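PDB 4KU4: Ras-3 from Cryphonectria parasitica from Cryphonectria parasitica, which belongs to the Ras family of small P-loop G proteins and is seen here holding guanosine-5'-diphosphate, with magnesium ions also bound. Local coordinates for residues F89-V95 / V140-K146; E48-R52 / L64-A70; R53-I57 / E183-F187; P137-V141 / F187-R191. The contacts are given in a common frame with arbitrary orientation. Where two conformers were deposited one is given. Residues are numbered along the deposited sequence.

Contact 1 (F89-V95 / V140-K146). With GDP (guanosine-5'-diphosphate), chain C.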
# COMPACT_ATOMS: atom_id res chain seq x y z
N PHE A 89 -4.23 -2.48 -3.55
CA PHE A 89 -3.10 -1.59 -3.72
C PHE A 89 -2.77 -0.72 -2.52
O PHE A 89 -3.65 -0.12 -1.90
CB PHE A 89 -3.31 -0.71 -4.95
CG PHE A 89 -3.41 -1.50 -6.23
CD1 PHE A 89 -2.28 -1.78 -6.97
CD2 PHE A 89 -4.63 -1.99 -6.66
CE1 PHE A 89 -2.35 -2.52 -8.13
CE2 PHE A 89 -4.72 -2.72 -7.83
CZ PHE A 89 -3.56 -3.00 -8.56
N VAL A 90 -1.49 -0.66 -2.22
CA VAL A 90 -0.98 0.22 -1.20
C VAL A 90 -0.06 1.22 -1.89
O VAL A 90 1.00 0.85 -2.39
CB VAL A 90 -0.19 -0.57 -0.15
CG1 VAL A 90 0.36 0.37 0.92
CG2 VAL A 90 -1.09 -1.66 0.47
N ILE A 91 -0.51 2.47 -1.96
CA ILE A 91 0.26 3.52 -2.62
C ILE A 91 0.92 4.39 -1.56
O ILE A 91 0.24 5.08 -0.80
CB ILE A 91 -0.65 4.32 -3.56
CG1 ILE A 91 -1.36 3.33 -4.49
CG2 ILE A 91 0.16 5.38 -4.33
CD1 ILE A 91 -2.17 4.02 -5.59
N VAL A 92 2.24 4.31 -1.50
CA VAL A 92 3.01 4.91 -0.41
C VAL A 92 3.65 6.25 -0.80
O VAL A 92 4.22 6.40 -1.89
CB VAL A 92 4.12 3.94 0.05
CG1 VAL A 92 4.80 4.47 1.31
CG2 VAL A 92 3.54 2.56 0.30
N PHE A 93 3.56 7.21 0.11
CA PHE A 93 4.33 8.44 -0.02
C PHE A 93 5.06 8.72 1.30
O PHE A 93 4.81 8.03 2.29
CB PHE A 93 3.46 9.62 -0.47
CG PHE A 93 2.53 10.14 0.57
CD1 PHE A 93 2.92 11.21 1.38
CD2 PHE A 93 1.25 9.62 0.71
CE1 PHE A 93 2.05 11.72 2.34
CE2 PHE A 93 0.38 10.13 1.66
CZ PHE A 93 0.78 11.19 2.48
N ASP A 94 5.99 9.67 1.26
CA ASP A 94 6.88 9.98 2.38
C ASP A 94 6.37 11.31 2.88
O ASP A 94 6.32 12.27 2.11
CB ASP A 94 8.31 10.09 1.83
CG ASP A 94 9.34 10.51 2.88
OD1 ASP A 94 8.98 11.01 3.96
OD2 ASP A 94 10.54 10.33 2.60
N VAL A 95 5.94 11.38 4.14
CA VAL A 95 5.29 12.60 4.59
C VAL A 95 6.28 13.75 4.63
O VAL A 95 5.86 14.91 4.71
CB VAL A 95 4.59 12.46 5.98
CG1 VAL A 95 3.50 11.39 5.94
CG2 VAL A 95 5.61 12.21 7.08
N VAL A 140 -7.88 0.59 -2.75
CA VAL A 140 -6.60 1.26 -2.67
C VAL A 140 -6.47 1.93 -1.31
O VAL A 140 -7.44 2.46 -0.78
CB VAL A 140 -6.47 2.35 -3.75
CG1 VAL A 140 -5.15 3.06 -3.63
CG2 VAL A 140 -6.63 1.73 -5.13
N VAL A 141 -5.27 1.91 -0.75
CA VAL A 141 -5.00 2.72 0.43
C VAL A 141 -3.79 3.61 0.17
O VAL A 141 -2.76 3.14 -0.30
CB VAL A 141 -4.84 1.89 1.74
CG1 VAL A 141 -3.73 0.86 1.63
CG2 VAL A 141 -4.61 2.82 2.96
N LEU A 142 -3.95 4.90 0.45
CA LEU A 142 -2.82 5.82 0.40
C LEU A 142 -2.16 5.82 1.76
O LEU A 142 -2.82 6.03 2.77
CB LEU A 142 -3.28 7.23 0.10
CG LEU A 142 -3.80 7.61 -1.29
CD1 LEU A 142 -4.45 8.96 -1.13
CD2 LEU A 142 -2.68 7.65 -2.33
N VAL A 143 -0.85 5.60 1.77
CA VAL A 143 -0.11 5.49 3.02
C VAL A 143 0.89 6.63 3.16
O VAL A 143 1.76 6.81 2.32
CB VAL A 143 0.64 4.14 3.11
CG1 VAL A 143 1.61 4.13 4.30
CG2 VAL A 143 -0.34 2.98 3.20
N GLY A 144 0.75 7.41 4.22
CA GLY A 144 1.72 8.45 4.52
C GLY A 144 2.76 7.88 5.46
O GLY A 144 2.52 7.81 6.67
N ASN A 145 3.91 7.47 4.92
CA ASN A 145 4.93 6.78 5.71
C ASN A 145 5.96 7.75 6.26
O ASN A 145 6.04 8.90 5.83
CB ASN A 145 5.61 5.70 4.87
CG ASN A 145 6.51 4.79 5.71
OD1 ASN A 145 6.14 4.36 6.80
ND2 ASN A 145 7.70 4.48 5.18
N LYS A 146 6.74 7.26 7.23
CA LYS A 146 7.75 8.03 7.95
C LYS A 146 7.12 9.05 8.89
O LYS A 146 7.63 10.15 9.07
CB LYS A 146 8.75 8.70 6.99
CG LYS A 146 9.22 7.84 5.82
CD LYS A 146 10.60 8.25 5.33
CE LYS A 146 11.01 7.45 4.09
NZ LYS A 146 12.17 8.09 3.40
PB GDP C . 11.49 2.24 -1.02
O1B GDP C . 11.42 0.73 -1.01
O2B GDP C . 10.09 2.81 -1.20
O3B GDP C . 12.42 2.72 -2.12
O3A GDP C . 12.06 2.73 0.42
PA GDP C . 12.95 1.87 1.48
O1A GDP C . 12.12 0.85 2.24
O2A GDP C . 14.15 1.23 0.85
O5' GDP C . 13.39 3.00 2.53
C5' GDP C . 14.15 4.12 2.05
C4' GDP C . 14.78 4.78 3.26
O4' GDP C . 13.73 5.23 4.09
C3' GDP C . 15.61 3.83 4.10
O3' GDP C . 16.78 4.52 4.60
C2' GDP C . 14.70 3.49 5.25
O2' GDP C . 15.43 3.18 6.44
C1' GDP C . 13.91 4.77 5.41
N9 GDP C . 12.56 4.56 5.97
C8 GDP C . 11.58 3.79 5.45
N7 GDP C . 10.47 3.87 6.21
C5 GDP C . 10.73 4.71 7.23
C6 GDP C . 10.01 5.23 8.40
O6 GDP C . 8.83 4.89 8.61
N1 GDP C . 10.64 6.09 9.20
C2 GDP C . 11.90 6.48 9.00
N2 GDP C . 12.46 7.34 9.89
N3 GDP C . 12.64 6.04 7.95
C4 GDP C . 12.11 5.17 7.06
O HOH W 1 12.62 10.63 3.80
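Aliphatic side chains fill both faces of this parallel strand pair. On one face Val90 CG1 meets Val143 CG2 at 3.5 Å and Val90 CG2 meets Val141 CG1 at 3.8 Å, beneath helix 182-196. On the other, Ile91 CD1 touches Val140 CG1 at 3.7 Å; Phe89, Ile91 and Phe93 lean on helix 98-118. Gly144 turns its CA onto the Phe93 ring face, 3.7 Å from the centroid (CH-pi); an ideal CB there would sit only 3.1 Å from Phe93 CZ. The strand axes approach to 4.7 Å at an angle of 24°, joined by a ladder of backbone hydrogen bonds from Val141 N to Phe89 O (2.8 Å) through Phe93 N to Val143 O (2.9 Å) to Val95 N with Asn145 O (3.0 Å). At the C-terminal ends polar groups take over. Lys146 NZ forms a salt bridge with Asp94 OD2 (2.9 Å), bonds Gly24 O and reaches GDP O4' weakly at 3.3 Å. Asp94 OD1 is held by Thr96. Asn145 ND2, bonded to Val25 O, lies 3.0 Å from GDP N7, while Asn145 OD1 is bonded to Thr174. Asn145, Lys146 and Asp148 form the NKxD motif of the Ras-family nucleotide pocket.

Contact 2 (E48-R52 / L64-A70). With MG (magnesium ion), chain E.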
# COMPACT_ATOMS: atom_id res chain seq x y z
N GLU A 48 13.76 -6.68 -6.18
CA GLU A 48 12.63 -6.78 -5.25
C GLU A 48 12.03 -8.16 -5.12
O GLU A 48 12.01 -8.93 -6.08
CB GLU A 48 11.51 -5.82 -5.65
CG GLU A 48 11.79 -4.39 -5.32
CD GLU A 48 12.76 -3.76 -6.29
OE1 GLU A 48 12.83 -4.22 -7.47
OE2 GLU A 48 13.44 -2.80 -5.87
N ASP A 49 11.53 -8.47 -3.93
CA ASP A 49 10.90 -9.76 -3.71
C ASP A 49 9.39 -9.62 -3.59
O ASP A 49 8.87 -8.51 -3.49
CB ASP A 49 11.36 -10.37 -2.36
CG ASP A 49 12.82 -10.78 -2.36
OD1 ASP A 49 13.28 -11.29 -1.31
OD2 ASP A 49 13.53 -10.61 -3.38
N SER A 50 8.71 -10.77 -3.66
CA SER A 50 7.30 -10.84 -3.35
C SER A 50 7.37 -11.35 -1.91
O SER A 50 8.23 -12.17 -1.59
CB SER A 50 6.57 -11.83 -4.24
OG SER A 50 5.41 -12.33 -3.60
N TYR A 51 6.49 -10.85 -1.05
CA TYR A 51 6.52 -11.21 0.37
C TYR A 51 5.18 -11.78 0.80
O TYR A 51 4.16 -11.50 0.18
CB TYR A 51 6.85 -9.98 1.23
CG TYR A 51 8.23 -9.41 1.01
CD1 TYR A 51 9.30 -9.84 1.78
CD2 TYR A 51 8.45 -8.43 0.04
CE1 TYR A 51 10.57 -9.32 1.59
CE2 TYR A 51 9.71 -7.91 -0.16
CZ TYR A 51 10.77 -8.36 0.62
OH TYR A 51 12.02 -7.84 0.44
N ARG A 52 5.17 -12.58 1.87
CA ARG A 52 3.94 -13.19 2.34
C ARG A 52 3.69 -12.91 3.81
O ARG A 52 4.62 -12.91 4.63
CB ARG A 52 3.97 -14.71 2.12
CG ARG A 52 3.98 -15.14 0.66
CD ARG A 52 4.35 -16.62 0.53
NE ARG A 52 5.63 -16.91 1.16
CZ ARG A 52 6.83 -16.71 0.62
NH1 ARG A 52 6.96 -16.20 -0.61
NH2 ARG A 52 7.90 -17.02 1.33
N LEU A 64 -1.68 -12.99 2.67
CA LEU A 64 -1.43 -11.88 1.77
C LEU A 64 -0.14 -12.14 1.02
O LEU A 64 0.86 -12.55 1.60
CB LEU A 64 -1.33 -10.58 2.57
CG LEU A 64 -2.38 -10.34 3.65
CD1 LEU A 64 -2.18 -8.98 4.36
CD2 LEU A 64 -3.78 -10.43 3.04
N GLU A 65 -0.16 -11.91 -0.29
CA GLU A 65 1.05 -11.94 -1.10
C GLU A 65 1.27 -10.51 -1.56
O GLU A 65 0.43 -9.93 -2.25
CB GLU A 65 0.88 -12.89 -2.29
CG GLU A 65 2.14 -13.08 -3.13
CD GLU A 65 2.07 -14.34 -3.97
OE1 GLU A 65 2.88 -15.27 -3.72
OE2 GLU A 65 1.18 -14.42 -4.85
N ILE A 66 2.40 -9.93 -1.16
CA ILE A 66 2.64 -8.52 -1.43
C ILE A 66 3.78 -8.35 -2.43
O ILE A 66 4.91 -8.76 -2.17
CB ILE A 66 2.96 -7.75 -0.12
CG1 ILE A 66 1.79 -7.86 0.85
CG2 ILE A 66 3.24 -6.29 -0.40
CD1 ILE A 66 2.19 -8.31 2.20
N LEU A 67 3.45 -7.77 -3.57
CA LEU A 67 4.44 -7.42 -4.58
C LEU A 67 5.14 -6.10 -4.26
O LEU A 67 4.55 -5.03 -4.34
CB LEU A 67 3.77 -7.36 -5.96
CG LEU A 67 4.75 -7.17 -7.12
CD1 LEU A 67 5.60 -8.41 -7.32
CD2 LEU A 67 4.01 -6.81 -8.39
N ASP A 68 6.41 -6.19 -3.88
CA ASP A 68 7.23 -5.00 -3.69
C ASP A 68 7.68 -4.63 -5.09
O ASP A 68 7.84 -5.51 -5.94
CB ASP A 68 8.42 -5.33 -2.78
CG ASP A 68 9.19 -4.09 -2.33
OD1 ASP A 68 8.71 -2.97 -2.55
OD2 ASP A 68 10.28 -4.25 -1.74
N THR A 69 7.84 -3.34 -5.34
CA THR A 69 8.14 -2.86 -6.69
C THR A 69 9.20 -1.78 -6.68
O THR A 69 9.45 -1.13 -5.67
CB THR A 69 6.90 -2.27 -7.39
OG1 THR A 69 6.45 -1.11 -6.67
CG2 THR A 69 5.76 -3.30 -7.48
N ALA A 70 9.80 -1.56 -7.84
CA ALA A 70 10.80 -0.53 -8.01
C ALA A 70 11.29 -0.60 -9.45
O ALA A 70 11.37 -1.69 -10.02
CB ALA A 70 11.94 -0.74 -7.06
MG MG E . 14.47 -12.26 -4.54
O HOH W 2 10.37 -4.52 -9.03
O HOH W 3 13.70 -11.43 -6.36
O HOH W 4 12.02 -6.11 -1.87
O HOH W 5 5.29 -15.16 -2.61
O HOH W 6 15.95 -13.48 -5.69
O HOH W 7 16.01 -10.85 -4.61
O HOH W 8 15.75 -12.98 -3.18
O HOH W 9 13.01 -13.94 -4.39
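Asp49 OD2 binds a magnesium ion at 2.2 Å, and five waters bring the ion to six ligands; one of them, water 3, also donates to Glu48 O at 3.0 Å. The other carboxylate oxygen, Asp49 OD1, is bonded to Tyr43. Between the antiparallel strands, Tyr51 and Ile66 make the hydrogen-bonded pair: Ile66 N to Tyr51 O is 2.7 Å and Tyr51 N to Ile66 O 2.8 Å. Ser50-Leu67 and Arg52-Glu65 flank it as non-hydrogen-bonded pairs. Beyond Ser50 the pairing fades into a weak bond from Asp68 N to Asp49 O (3.4 Å). Waters bridge the segments: water 4 lies 2.6 Å from Asp68 OD2, 2.9 Å from Tyr51 OH and 3.2 Å from Asp49 N, and water 5 links Arg52 NH1 (2.8 Å) with Glu65 OE1 (2.7 Å). Packing completes the contact. Tyr51 sets its ring edge against Asp68, CE2 to CB 3.9 Å, and Ser50 OG rests 3.4 Å from Glu65 CG. Ile66, on the same face as Tyr51, packs on helix 27-35. Asp68 OD2 bonds Thr28, and its side chain lies about 4 Å from a second magnesium, near GDP. The hairpin thus joins what corresponds to the C-terminal end of the Ras effector loop, Glu48 to Tyr51, to the start of the DxxG motif, Asp68-Thr69-Ala70.

Contact 3 (R53-I57 / E183-F187)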
# COMPACT_ATOMS: atom_id res chain seq x y z
N ARG A 53 2.43 -12.71 4.15
CA ARG A 53 2.00 -12.63 5.54
C ARG A 53 0.78 -13.52 5.76
O ARG A 53 -0.29 -13.28 5.19
CB ARG A 53 1.68 -11.18 5.93
CG ARG A 53 1.00 -11.02 7.31
CD ARG A 53 1.97 -11.20 8.47
NE ARG A 53 1.27 -11.27 9.75
CZ ARG A 53 1.02 -10.23 10.54
NH1 ARG A 53 0.36 -10.40 11.68
NH2 ARG A 53 1.42 -9.01 10.20
N GLN A 54 0.94 -14.57 6.56
CA GLN A 54 -0.19 -15.32 7.05
C GLN A 54 -0.67 -14.58 8.28
O GLN A 54 0.15 -14.18 9.12
CB GLN A 54 0.21 -16.75 7.41
CG GLN A 54 0.63 -17.57 6.22
CD GLN A 54 0.79 -19.05 6.54
OE1 GLN A 54 1.84 -19.49 7.02
NE2 GLN A 54 -0.26 -19.83 6.28
N CYS A 55 -1.98 -14.36 8.37
CA CYS A 55 -2.55 -13.62 9.48
C CYS A 55 -4.01 -13.97 9.63
O CYS A 55 -4.57 -14.73 8.83
CB CYS A 55 -2.40 -12.10 9.24
SG CYS A 55 -3.00 -11.53 7.61
N VAL A 56 -4.63 -13.43 10.67
CA VAL A 56 -6.07 -13.48 10.84
C VAL A 56 -6.55 -12.03 10.85
O VAL A 56 -6.17 -11.25 11.72
CB VAL A 56 -6.47 -14.15 12.16
CG1 VAL A 56 -7.98 -14.26 12.25
CG2 VAL A 56 -5.83 -15.52 12.28
N ILE A 57 -7.36 -11.67 9.85
CA ILE A 57 -7.92 -10.34 9.77
C ILE A 57 -9.40 -10.38 10.13
O ILE A 57 -10.21 -11.01 9.45
CB ILE A 57 -7.76 -9.74 8.34
CG1 ILE A 57 -6.28 -9.70 7.95
CG2 ILE A 57 -8.35 -8.36 8.28
CD1 ILE A 57 -6.01 -9.52 6.40
N GLU A 183 0.16 -2.78 10.22
CA GLU A 183 -0.89 -3.76 9.95
C GLU A 183 -2.22 -3.10 9.55
O GLU A 183 -2.90 -3.56 8.63
CB GLU A 183 -1.10 -4.73 11.13
CG GLU A 183 -0.01 -5.77 11.27
CD GLU A 183 -0.30 -6.79 12.35
OE1 GLU A 183 -1.32 -6.65 13.06
OE2 GLU A 183 0.51 -7.73 12.50
N GLU A 184 -2.59 -2.02 10.23
CA GLU A 184 -3.82 -1.31 9.89
C GLU A 184 -3.82 -0.90 8.42
O GLU A 184 -4.83 -1.01 7.74
CB GLU A 184 -4.00 -0.09 10.79
CG GLU A 184 -4.49 -0.44 12.19
CD GLU A 184 -3.42 -1.02 13.11
OE1 GLU A 184 -2.23 -1.13 12.74
OE2 GLU A 184 -3.80 -1.38 14.24
N ALA A 185 -2.68 -0.44 7.93
CA ALA A 185 -2.59 0.03 6.56
C ALA A 185 -2.86 -1.09 5.56
O ALA A 185 -3.73 -0.96 4.70
CB ALA A 185 -1.25 0.65 6.32
N PHE A 186 -2.10 -2.18 5.66
CA PHE A 186 -2.27 -3.31 4.76
C PHE A 186 -3.64 -3.98 4.89
O PHE A 186 -4.27 -4.33 3.89
CB PHE A 186 -1.19 -4.38 4.97
CG PHE A 186 0.15 -4.01 4.40
CD1 PHE A 186 0.46 -4.31 3.08
CD2 PHE A 186 1.12 -3.40 5.19
CE1 PHE A 186 1.69 -3.99 2.55
CE2 PHE A 186 2.36 -3.09 4.66
CZ PHE A 186 2.64 -3.38 3.33
N PHE A 187 -4.10 -4.18 6.13
CA PHE A 187 -5.37 -4.87 6.31
C PHE A 187 -6.55 -4.01 5.85
O PHE A 187 -7.63 -4.53 5.58
CB PHE A 187 -5.57 -5.27 7.78
CG PHE A 187 -4.55 -6.24 8.30
CD1 PHE A 187 -3.60 -6.82 7.47
CD2 PHE A 187 -4.56 -6.59 9.63
CE1 PHE A 187 -2.67 -7.72 7.96
CE2 PHE A 187 -3.63 -7.49 10.14
CZ PHE A 187 -2.69 -8.06 9.30
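Both terminal nitrogens of one guanidinium converge on a single carboxylate oxygen: Arg53 NH1 and Arg53 NH2 each lie 2.8 Å from Glu183 OE2, forming a salt bridge in which Glu183 OE2 lies near the guanidinium plane. Arg53 NE is held at 3.2 Å by Gln54 O, and NH2 also donates to Leu34 O, so the group is tethered from several directions. Phe187 CZ lies over one face of the same guanidinium, 4.3 Å from Arg53 NH2. Under this polar lid the contact is apolar and centres on the Phe187 ring. Ile57 CG1 sits over its face, 3.8 Å from the centroid and 7° off the normal, a CH-pi contact, while Cys55 SG approaches obliquely as a sulfur-aromatic contact, 3.8 Å from Phe187 CE1. Arg53, Cys55 and Ile57 can all meet the helix because every second residue of the strand faces it; Gln54 and Val56 do not. Strand and helix cross at 82° with axes 10.9 Å apart, a gap filled by the side chains, chiefly Arg53, Ile57, Glu183 and Phe187. Leu64 of the adjoining strand also packs on Phe187. The arrangement is the C-terminal helix of the Ras α/β fold laid across the sheet and reaching the edge strand 50-57.

Contact 4 (P137-V141 / F187-R191)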
# COMPACT_ATOMS: atom_id res chain seq x y z
N PRO A 137 -12.32 2.45 -5.84
CA PRO A 137 -11.24 3.17 -5.15
C PRO A 137 -10.99 2.70 -3.73
O PRO A 137 -9.90 2.94 -3.22
CB PRO A 137 -11.75 4.62 -5.13
CG PRO A 137 -12.70 4.71 -6.24
CD PRO A 137 -13.37 3.36 -6.32
N SER A 138 -11.97 2.05 -3.09
CA SER A 138 -11.76 1.56 -1.74
C SER A 138 -10.76 0.39 -1.67
O SER A 138 -10.32 0.01 -0.59
CB SER A 138 -13.09 1.15 -1.08
OG SER A 138 -13.75 0.15 -1.85
N LEU A 139 -10.39 -0.16 -2.83
CA LEU A 139 -9.42 -1.26 -2.86
C LEU A 139 -7.99 -0.73 -2.87
O LEU A 139 -7.02 -1.48 -2.99
CB LEU A 139 -9.67 -2.19 -4.06
CG LEU A 139 -11.05 -2.85 -4.09
CD1 LEU A 139 -11.17 -3.88 -5.17
CD2 LEU A 139 -11.35 -3.48 -2.73
N VAL A 140 -7.88 0.59 -2.75
CA VAL A 140 -6.60 1.26 -2.67
C VAL A 140 -6.47 1.93 -1.31
O VAL A 140 -7.44 2.46 -0.78
CB VAL A 140 -6.47 2.35 -3.75
CG1 VAL A 140 -5.15 3.06 -3.63
CG2 VAL A 140 -6.63 1.73 -5.13
N VAL A 141 -5.27 1.91 -0.75
CA VAL A 141 -5.00 2.72 0.43
C VAL A 141 -3.79 3.61 0.17
O VAL A 141 -2.76 3.14 -0.30
CB VAL A 141 -4.84 1.89 1.74
CG1 VAL A 141 -3.73 0.86 1.63
CG2 VAL A 141 -4.61 2.82 2.96
N PHE A 187 -4.10 -4.18 6.13
CA PHE A 187 -5.37 -4.87 6.31
C PHE A 187 -6.55 -4.01 5.85
O PHE A 187 -7.63 -4.53 5.58
CB PHE A 187 -5.57 -5.27 7.78
CG PHE A 187 -4.55 -6.24 8.30
CD1 PHE A 187 -3.60 -6.82 7.47
CD2 PHE A 187 -4.56 -6.59 9.63
CE1 PHE A 187 -2.67 -7.72 7.96
CE2 PHE A 187 -3.63 -7.49 10.14
CZ PHE A 187 -2.69 -8.06 9.30
N SER A 188 -6.35 -2.70 5.75
CA SER A 188 -7.44 -1.80 5.40
C SER A 188 -8.07 -2.15 4.06
O SER A 188 -9.28 -2.04 3.89
CB SER A 188 -7.00 -0.33 5.44
OG SER A 188 -6.10 -0.01 4.39
N VAL A 189 -7.25 -2.57 3.09
CA VAL A 189 -7.80 -2.84 1.77
C VAL A 189 -8.50 -4.19 1.72
O VAL A 189 -9.44 -4.38 0.96
CB VAL A 189 -6.74 -2.71 0.67
CG1 VAL A 189 -6.48 -1.23 0.36
CG2 VAL A 189 -5.46 -3.43 1.05
N VAL A 190 -8.04 -5.12 2.55
CA VAL A 190 -8.75 -6.38 2.69
C VAL A 190 -10.12 -6.14 3.33
O VAL A 190 -11.13 -6.68 2.88
CB VAL A 190 -7.97 -7.39 3.56
CG1 VAL A 190 -8.84 -8.64 3.81
CG2 VAL A 190 -6.62 -7.73 2.90
N ARG A 191 -10.12 -5.34 4.39
CA ARG A 191 -11.34 -4.98 5.10
C ARG A 191 -12.33 -4.30 4.16
O ARG A 191 -13.53 -4.58 4.21
CB ARG A 191 -11.03 -4.09 6.30
CG ARG A 191 -10.40 -4.86 7.45
CD ARG A 191 -10.00 -3.99 8.61
NE ARG A 191 -9.55 -4.83 9.72
CZ ARG A 191 -8.44 -4.62 10.43
NH1 ARG A 191 -7.67 -3.58 10.16
NH2 ARG A 191 -8.11 -5.45 11.42
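A short 3-10 turn, 137-139, runs directly into strand 140-145, with Val140 N bonded to Pro137 O at 3.1 Å. Across from it lies one turn of the C-terminal helix, closed by Arg191 N to Phe187 O at 2.9 Å. This is helix-on-sheet packing in the α/β fold of Ras proteins. The backbones come closest at Leu139 and Val189, whose CA atoms are 5.2 Å apart, yet no hydrogen bond crosses the contact. Val189 is the wedge: its CG1 rests on main chain as well as side chain, 3.4 Å from Leu139 O and 3.5 Å from Val141 N. Leu139 directs its CA-to-CB bond away from the helical turn; its side chain touches Asp193 and Arg196 further along the helix. Val141 points toward the helix, while Val140 points away, to the other side of the sheet. Ser188 OG, already bonded to Ala185 O, lies 3.5 Å from Val141 CB. The apolar closure is completed by Val141 CG1 and Val189 CG1, 3.7 Å apart.

All four contacts reach one mixed sheet of strand order 2-3-1-4-5-6. Contact 2 ties together strands 50-57 and 60-67 at one margin; contact 1 joins strands 88-94 and 140-145, its centre about 15 Å from that of contact 2. Helix 182-196 spans the distance: contact 3 seats it on strand 50-57, contact 4 at the start of strand 140-145, their centres about 11 Å apart and Phe187 common to both. Contact 4 shares Val140 and Val141 with contact 1. Along the chain, contact 2 closes before contact 1 opens, while contact 3 encloses contact 1 and crosses contact 2. The last helix therefore links early and late strands; the C-terminal ends of 60-67, 88-94 and 140-145, and the N-terminal end of antiparallel 50-57, lie on the nucleotide side.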